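Local coordinates for protein octenoyl-coa reductase/carboxylase (Streptomyces sp., PDB 4A0S) that probably catalyses the NADPH-dependent reductive carboxylation of 2-octenoyl-CoA, a step that supplies an extender unit for cinnabaramide polyketide biosynthesis, at residues A[224-229]-A[239-244]; A[294-299]-A[304-309]. All coordinates share one frame; numbering follows the deposited sequence.

Contact 1 of 2, residues A[224-229]-A[239-244]; sequences VLIWGA and QFVKNG. With NAP (NADP nicotinamide-adenine-dinucleotide phosphate), chain F.
Val241 of helix 232-243 packs on Val224 and Ile226 of strand 223-226. The two elements open a beta-alpha-beta unit of the Rossmann-type NADP-binding domain, and strand 247-252 completes it. The contact is small, buried and wholly apolar. Along the helix, Gln239 turns away from the strand and gives its NE2 to the carbonyl oxygens of Ser235 and Val381. Phe240 meets Tyr207 edge-to-face. Phe240 O accepts a hydrogen bond from Gln220 NE2 of the second subunit. Of residues 239-244, Val241 alone touches residues 224-229. With its CG1 anti to the backbone N (chi1 175°), it sets CG2 beside that N and against the strand. Val241 CG2 lies 3.6 Å from Val224 CB, so the methyl rests on the branch point of its partner. The other methyl, Val241 CG1, is 3.9 Å from Val224 CG2. Ile226 approaches more loosely and by its tip, with Ile226 CD1 4.0 Å from Val241 CG2. An alanine at Val241 would remove both methyls and would probably open a gap between helix and strand, with Val224 and the end of Ile226 losing their packing against this helix residue. Gly244 N bonds to Phe240 O at 2.8 Å. Beyond its end at Ile226 the strand passes into the loop that meets the cofactor. There Gly228 has positive phi, and a side chain would run into the adenosine ribose. Gly228 CA lies 3.3 Å from NADP O2B, the oxygen that carries the 2'-phosphate.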
loop_
_atom_site.group_PDB
_atom_site.type_symbol
_atom_site.label_atom_id
_atom_site.label_comp_id
_atom_site.label_asym_id
_atom_site.label_seq_id
_atom_site.Cartn_x
_atom_site.Cartn_y
_atom_site.Cartn_z
ATOM N N VAL A 224 1.158 -16.594 -11.449
ATOM C CA VAL A 224 1.916 -15.583 -12.148
ATOM C C VAL A 224 2.272 -16.126 -13.505
ATOM O O VAL A 224 3.001 -17.116 -13.621
ATOM C CB VAL A 224 3.208 -15.198 -11.403
ATOM C CG1 VAL A 224 3.940 -14.112 -12.154
ATOM C CG2 VAL A 224 2.897 -14.734 -9.969
ATOM N N LEU A 225 1.756 -15.471 -14.531
ATOM C CA LEU A 225 2.062 -15.856 -15.881
ATOM C C LEU A 225 3.359 -15.189 -16.248
ATOM O O LEU A 225 3.493 -13.971 -16.144
ATOM C CB LEU A 225 0.968 -15.402 -16.822
ATOM C CG LEU A 225 1.130 -15.838 -18.275
ATOM C CD1 LEU A 225 0.907 -17.336 -18.394
ATOM C CD2 LEU A 225 0.150 -15.081 -19.130
ATOM N N ILE A 226 4.330 -15.982 -16.658
ATOM C CA ILE A 226 5.640 -15.445 -16.911
ATOM C C ILE A 226 5.933 -15.606 -18.388
ATOM O O ILE A 226 6.120 -16.716 -18.871
ATOM C CB ILE A 226 6.708 -16.164 -16.074
ATOM C CG1 ILE A 226 6.352 -16.059 -14.585
ATOM C CG2 ILE A 226 8.104 -15.574 -16.367
ATOM C CD1 ILE A 226 7.031 -17.042 -13.716
ATOM N N TRP A 227 5.966 -14.486 -19.095
ATOM C CA TRP A 227 6.410 -14.471 -20.478
ATOM C C TRP A 227 7.909 -14.683 -20.593
ATOM O O TRP A 227 8.656 -14.429 -19.641
ATOM C CB TRP A 227 6.056 -13.144 -21.112
ATOM C CG TRP A 227 4.614 -12.969 -21.302
ATOM C CD1 TRP A 227 3.780 -12.168 -20.570
ATOM C CD2 TRP A 227 3.801 -13.612 -22.278
ATOM N NE1 TRP A 227 2.504 -12.269 -21.034
ATOM C CE2 TRP A 227 2.482 -13.142 -22.091
ATOM C CE3 TRP A 227 4.057 -14.529 -23.309
ATOM C CZ2 TRP A 227 1.414 -13.562 -22.894
ATOM C CZ3 TRP A 227 3.000 -14.948 -24.106
ATOM C CH2 TRP A 227 1.693 -14.461 -23.896
ATOM N N GLY A 228 8.348 -15.121 -21.775
ATOM C CA GLY A 228 9.772 -15.320 -22.036
ATOM C C GLY A 228 10.434 -15.958 -20.837
ATOM O O GLY A 228 11.493 -15.505 -20.381
ATOM N N ALA A 229 9.802 -17.020 -20.333
ATOM C CA ALA A 229 10.080 -17.506 -18.984
ATOM C C ALA A 229 11.443 -18.171 -18.810
ATOM O O ALA A 229 11.951 -18.242 -17.704
ATOM C CB ALA A 229 8.978 -18.437 -18.517
ATOM N N GLN A 239 11.547 -18.462 -9.948
ATOM C CA GLN A 239 12.022 -18.817 -8.628
ATOM C C GLN A 239 11.372 -17.985 -7.546
ATOM O O GLN A 239 11.003 -18.513 -6.495
ATOM C CB GLN A 239 13.519 -18.677 -8.574
ATOM C CG GLN A 239 14.211 -19.649 -9.486
ATOM C CD GLN A 239 15.657 -19.687 -9.169
ATOM O OE1 GLN A 239 16.045 -20.151 -8.099
ATOM N NE2 GLN A 239 16.463 -19.118 -10.043
ATOM N N PHE A 240 11.219 -16.694 -7.802
ATOM C CA PHE A 240 10.543 -15.832 -6.847
ATOM C C PHE A 240 9.080 -16.239 -6.700
ATOM O O PHE A 240 8.550 -16.236 -5.591
ATOM C CB PHE A 240 10.643 -14.381 -7.257
ATOM C CG PHE A 240 12.029 -13.853 -7.204
ATOM C CD1 PHE A 240 12.849 -14.120 -6.108
ATOM C CD2 PHE A 240 12.533 -13.103 -8.252
ATOM C CE1 PHE A 240 14.166 -13.625 -6.067
ATOM C CE2 PHE A 240 13.833 -12.620 -8.212
ATOM C CZ PHE A 240 14.638 -12.872 -7.116
ATOM N N VAL A 241 8.449 -16.611 -7.806
ATOM C CA VAL A 241 7.056 -17.038 -7.751
ATOM C C VAL A 241 6.966 -18.302 -6.899
ATOM O O VAL A 241 6.215 -18.376 -5.912
ATOM C CB VAL A 241 6.466 -17.241 -9.147
ATOM C CG1 VAL A 241 5.036 -17.805 -9.035
ATOM C CG2 VAL A 241 6.446 -15.904 -9.906
ATOM N N LYS A 242 7.783 -19.280 -7.240
ATOM C CA LYS A 242 7.766 -20.544 -6.527
ATOM C C LYS A 242 8.123 -20.317 -5.070
ATOM O O LYS A 242 7.387 -20.728 -4.185
ATOM C CB LYS A 242 8.729 -21.521 -7.168
ATOM C CG LYS A 242 8.203 -22.085 -8.480
ATOM C CD LYS A 242 9.168 -23.100 -9.078
ATOM C CE LYS A 242 9.319 -24.318 -8.143
ATOM N NZ LYS A 242 8.027 -25.094 -7.979
ATOM N N ASN A 243 9.237 -19.622 -4.831
ATOM C CA ASN A 243 9.693 -19.395 -3.470
ATOM C C ASN A 243 8.680 -18.616 -2.652
ATOM O O ASN A 243 8.605 -18.780 -1.428
ATOM C CB ASN A 243 11.051 -18.702 -3.428
ATOM C CG ASN A 243 11.650 -18.684 -2.030
ATOM O OD1 ASN A 243 11.876 -19.737 -1.423
ATOM N ND2 ASN A 243 11.922 -17.485 -1.513
ATOM N N GLY A 244 7.906 -17.777 -3.339
ATOM C CA GLY A 244 6.862 -16.981 -2.699
ATOM C C GLY A 244 5.593 -17.763 -2.415
ATOM O O GLY A 244 4.671 -17.220 -1.822
HETATM P PA NAP F . 16.630 -13.006 -22.295
HETATM O O1A NAP F . 17.527 -13.780 -21.258
HETATM O O2A NAP F . 17.066 -13.052 -23.729
HETATM O O5B NAP F . 15.228 -13.628 -22.184
HETATM C C5B NAP F . 14.193 -13.008 -22.920
HETATM C C4B NAP F . 13.142 -14.077 -23.176
HETATM O O4B NAP F . 12.083 -13.414 -23.879
HETATM C C3B NAP F . 13.648 -15.223 -24.079
HETATM O O3B NAP F . 13.670 -16.376 -23.263
HETATM C C2B NAP F . 12.528 -15.433 -25.087
HETATM O O2B NAP F . 11.538 -16.342 -24.608
HETATM C C1B NAP F . 11.888 -14.095 -25.199
HETATM N N9A NAP F . 12.633 -13.312 -26.217
HETATM C C8A NAP F . 13.938 -13.349 -26.532
HETATM N N7A NAP F . 14.213 -12.449 -27.485
HETATM C C5A NAP F . 13.063 -11.850 -27.760
HETATM C C6A NAP F . 12.723 -10.872 -28.662
HETATM N N6A NAP F . 13.663 -10.327 -29.433
HETATM N N1A NAP F . 11.461 -10.473 -28.706
HETATM C C2A NAP F . 10.536 -10.994 -27.905
HETATM N N3A NAP F . 10.811 -11.950 -27.046
HETATM C C4A NAP F . 12.072 -12.384 -26.961
HETATM O O3 NAP F . 16.476 -11.471 -21.865
HETATM P PN NAP F . 16.072 -11.002 -20.382
HETATM O O1N NAP F . 17.474 -10.773 -19.715
HETATM O O2N NAP F . 15.087 -11.910 -19.692
HETATM O O5D NAP F . 15.457 -9.583 -20.774
HETATM C C5D NAP F . 14.195 -9.631 -21.433
HETATM C C4D NAP F . 13.814 -8.196 -21.661
HETATM O O4D NAP F . 13.783 -7.564 -20.334
HETATM C C3D NAP F . 14.855 -7.413 -22.462
HETATM O O3D NAP F . 14.050 -6.560 -23.302
HETATM C C2D NAP F . 15.605 -6.613 -21.418
HETATM O O2D NAP F . 16.139 -5.386 -21.967
HETATM C C1D NAP F . 14.435 -6.275 -20.515
HETATM N N1N NAP F . 14.976 -6.128 -19.185
HETATM C C2N NAP F . 14.609 -4.998 -18.486
HETATM C C3N NAP F . 15.123 -4.883 -17.225
HETATM C C7N NAP F . 14.740 -3.662 -16.483
HETATM O O7N NAP F . 13.916 -2.857 -16.929
HETATM N N7N NAP F . 15.398 -3.532 -15.362
HETATM C C4N NAP F . 15.969 -5.845 -16.664
HETATM C C5N NAP F . 16.333 -6.990 -17.349
HETATM C C6N NAP F . 15.820 -7.134 -18.629
HETATM P P2B NAP F . 10.558 -16.939 -25.735
HETATM O O1X NAP F . 10.004 -18.184 -24.841
HETATM O O2X NAP F . 9.364 -15.908 -26.064
HETATM O O3X NAP F . 11.525 -17.269 -26.846
#

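Contact 2 of 2, residues A[294-299]-A[304-309]; sequences KLAKLV and GREPDI
Ala296 and Glu306 bring their CA atoms to 5.6 Å, because the chain leaves helix 285-303 at Gly304 and doubles back along the helix in extended form. Gly304 takes a positive phi of 99°, where a side chain would jam against the preceding carbonyl oxygen. Gly304 N makes a weak, bent hydrogen bond of 3.5 Å to Val299 O. Val299 carries most of the side-chain contact. Its CG1 stands anti to the backbone N (chi1 -175°), and this sends the methyl into the returning chain. There Val299 CG1 meets Pro307 CD at 3.6 Å, and the two side chains cross at about a right angle. The same methyl, Val299 CG1, lies 3.4 Å from Arg305 O, a buried carbonyl oxygen that has no polar partner. Ala296 CB touches the aliphatic stem of Glu306 at CG, 4.2 Å away. Arg305 points away from the helix and pairs with Asp308 in its own segment. Arg305 NH2 reaches Asp308 OD2 at 2.7 Å, on the syn lone pair and close to the guanidinium plane. Both groups have further partners: NH2 also bonds Gly221 O, OD2 takes Ile223 N, and OD1 forms a salt bridge with Arg327. These bonds fix the link that leads into strand 309-312. The whole forms the helix-to-strand connection of a Rossmann-type domain. Val299 and Pro307 both rest on Leu225 of strand 223-226, while Ala296 and Pro307 also touch Val325 of helix 316-325.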
loop_
_atom_site.group_PDB
_atom_site.type_symbol
_atom_site.label_atom_id
_atom_site.label_comp_id
_atom_site.label_asym_id
_atom_site.label_seq_id
_atom_site.Cartn_x
_atom_site.Cartn_y
_atom_site.Cartn_z
ATOM N N LYS A 294 -8.036 -17.613 -25.084
ATOM C CA LYS A 294 -7.442 -18.952 -25.092
ATOM C C LYS A 294 -6.372 -19.069 -24.016
ATOM O O LYS A 294 -6.301 -20.066 -23.303
ATOM C CB LYS A 294 -6.814 -19.294 -26.448
ATOM C CG LYS A 294 -7.796 -19.504 -27.595
ATOM C CD LYS A 294 -7.186 -20.436 -28.656
ATOM C CE LYS A 294 -7.201 -19.820 -30.061
ATOM N NZ LYS A 294 -6.135 -18.775 -30.234
ATOM N N LEU A 295 -5.544 -18.037 -23.917
ATOM C CA LEU A 295 -4.453 -18.005 -22.963
ATOM C C LEU A 295 -4.988 -18.054 -21.539
ATOM O O LEU A 295 -4.542 -18.860 -20.736
ATOM C CB LEU A 295 -3.594 -16.765 -23.188
ATOM C CG LEU A 295 -2.416 -16.570 -22.239
ATOM C CD1 LEU A 295 -1.496 -17.776 -22.231
ATOM C CD2 LEU A 295 -1.674 -15.328 -22.633
ATOM N N ALA A 296 -5.962 -17.202 -21.252
ATOM C CA ALA A 296 -6.658 -17.221 -19.967
ATOM C C ALA A 296 -7.250 -18.594 -19.678
ATOM O O ALA A 296 -7.023 -19.149 -18.602
ATOM C CB ALA A 296 -7.743 -16.154 -19.925
ATOM N N LYS A 297 -7.991 -19.144 -20.639
ATOM C CA LYS A 297 -8.530 -20.489 -20.489
ATOM C C LYS A 297 -7.419 -21.472 -20.140
ATOM O O LYS A 297 -7.566 -22.257 -19.210
ATOM C CB LYS A 297 -9.304 -20.943 -21.736
ATOM C CG LYS A 297 -9.082 -22.419 -22.089
ATOM C CD LYS A 297 -10.214 -23.043 -22.899
ATOM C CE LYS A 297 -11.169 -23.830 -22.006
ATOM N NZ LYS A 297 -10.482 -24.801 -21.081
ATOM N N LEU A 298 -6.307 -21.417 -20.872
ATOM C CA LEU A 298 -5.180 -22.299 -20.591
ATOM C C LEU A 298 -4.628 -22.122 -19.187
ATOM O O LEU A 298 -4.342 -23.113 -18.504
ATOM C CB LEU A 298 -4.038 -22.091 -21.575
ATOM C CG LEU A 298 -3.941 -22.924 -22.842
ATOM C CD1 LEU A 298 -2.614 -22.589 -23.504
ATOM C CD2 LEU A 298 -4.057 -24.430 -22.545
ATOM N N VAL A 299 -4.446 -20.873 -18.756
ATOM C CA VAL A 299 -3.930 -20.660 -17.406
ATOM C C VAL A 299 -4.930 -21.237 -16.392
ATOM O O VAL A 299 -4.526 -21.912 -15.453
ATOM C CB VAL A 299 -3.578 -19.185 -17.110
ATOM C CG1 VAL A 299 -2.933 -19.061 -15.745
ATOM C CG2 VAL A 299 -2.624 -18.627 -18.169
ATOM N N GLY A 304 -5.625 -23.149 -12.391
ATOM C CA GLY A 304 -6.891 -23.063 -11.669
ATOM C C GLY A 304 -7.602 -21.731 -11.770
ATOM O O GLY A 304 -8.810 -21.658 -11.585
ATOM N N ARG A 305 -6.857 -20.671 -12.070
ATOM C CA ARG A 305 -7.439 -19.342 -12.237
ATOM C C ARG A 305 -6.681 -18.553 -13.282
ATOM O O ARG A 305 -5.582 -18.921 -13.664
ATOM C CB ARG A 305 -7.382 -18.544 -10.920
ATOM C CG ARG A 305 -7.991 -19.238 -9.726
ATOM C CD ARG A 305 -7.986 -18.332 -8.495
ATOM N NE ARG A 305 -6.715 -17.641 -8.291
ATOM C CZ ARG A 305 -5.742 -18.071 -7.498
ATOM N NH1 ARG A 305 -5.860 -19.213 -6.842
ATOM N NH2 ARG A 305 -4.630 -17.360 -7.379
ATOM N N GLU A 306 -7.265 -17.446 -13.712
ATOM C CA GLU A 306 -6.529 -16.447 -14.470
ATOM C C GLU A 306 -5.321 -15.970 -13.683
ATOM O O GLU A 306 -5.335 -15.952 -12.453
ATOM C CB GLU A 306 -7.412 -15.255 -14.798
ATOM C CG GLU A 306 -8.513 -15.566 -15.791
ATOM C CD GLU A 306 -9.605 -14.504 -15.761
ATOM O OE1 GLU A 306 -10.174 -14.243 -14.667
ATOM O OE2 GLU A 306 -9.878 -13.918 -16.820
ATOM N N PRO A 307 -4.256 -15.590 -14.390
ATOM C CA PRO A 307 -3.111 -15.142 -13.624
ATOM C C PRO A 307 -3.427 -13.891 -12.809
ATOM O O PRO A 307 -4.199 -13.050 -13.238
ATOM C CB PRO A 307 -2.067 -14.844 -14.699
ATOM C CG PRO A 307 -2.818 -14.649 -15.934
ATOM C CD PRO A 307 -3.990 -15.582 -15.834
ATOM N N ASP A 308 -2.835 -13.811 -11.631
ATOM C CA ASP A 308 -2.979 -12.673 -10.746
ATOM C C ASP A 308 -1.994 -11.615 -11.177
ATOM O O ASP A 308 -2.266 -10.422 -11.095
ATOM C CB ASP A 308 -2.674 -13.138 -9.332
ATOM C CG ASP A 308 -3.708 -14.125 -8.844
ATOM O OD1 ASP A 308 -4.874 -13.703 -8.740
ATOM O OD2 ASP A 308 -3.379 -15.315 -8.633
ATOM N N ILE A 309 -0.834 -12.079 -11.629
ATOM C CA ILE A 309 0.216 -11.188 -12.097
ATOM C C ILE A 309 0.708 -11.746 -13.410
ATOM O O ILE A 309 0.951 -12.949 -13.525
ATOM C CB ILE A 309 1.396 -11.109 -11.110
ATOM C CG1 ILE A 309 0.956 -10.550 -9.754
ATOM C CG2 ILE A 309 2.547 -10.242 -11.675
ATOM C CD1 ILE A 309 1.932 -10.913 -8.646
#

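Both contacts belong to the same nucleotide-binding domain, with centres 14 Å apart. Contact 1 includes strand 223-226, and contact 2 packs against it. Helix 232-243 in contact 1 covers the face of the strand formed by Val224 and Ile226. Contact 2 packs helix 285-303 on the other face, where Leu225 CB lies 3.7 Å from Pro307 CB. A probable backbone hydrogen bond, Leu225 N to Ile309 O at 2.8 Å, joins strand 223-226 to strand 309-312. Contact 1 is core: fully buried, apolar, and next to the cofactor loop. Contact 2 lies farther from the chain's centre and is only partly buried. It mixes apolar packing with a helix-end glycine and a salt bridge within its own loop.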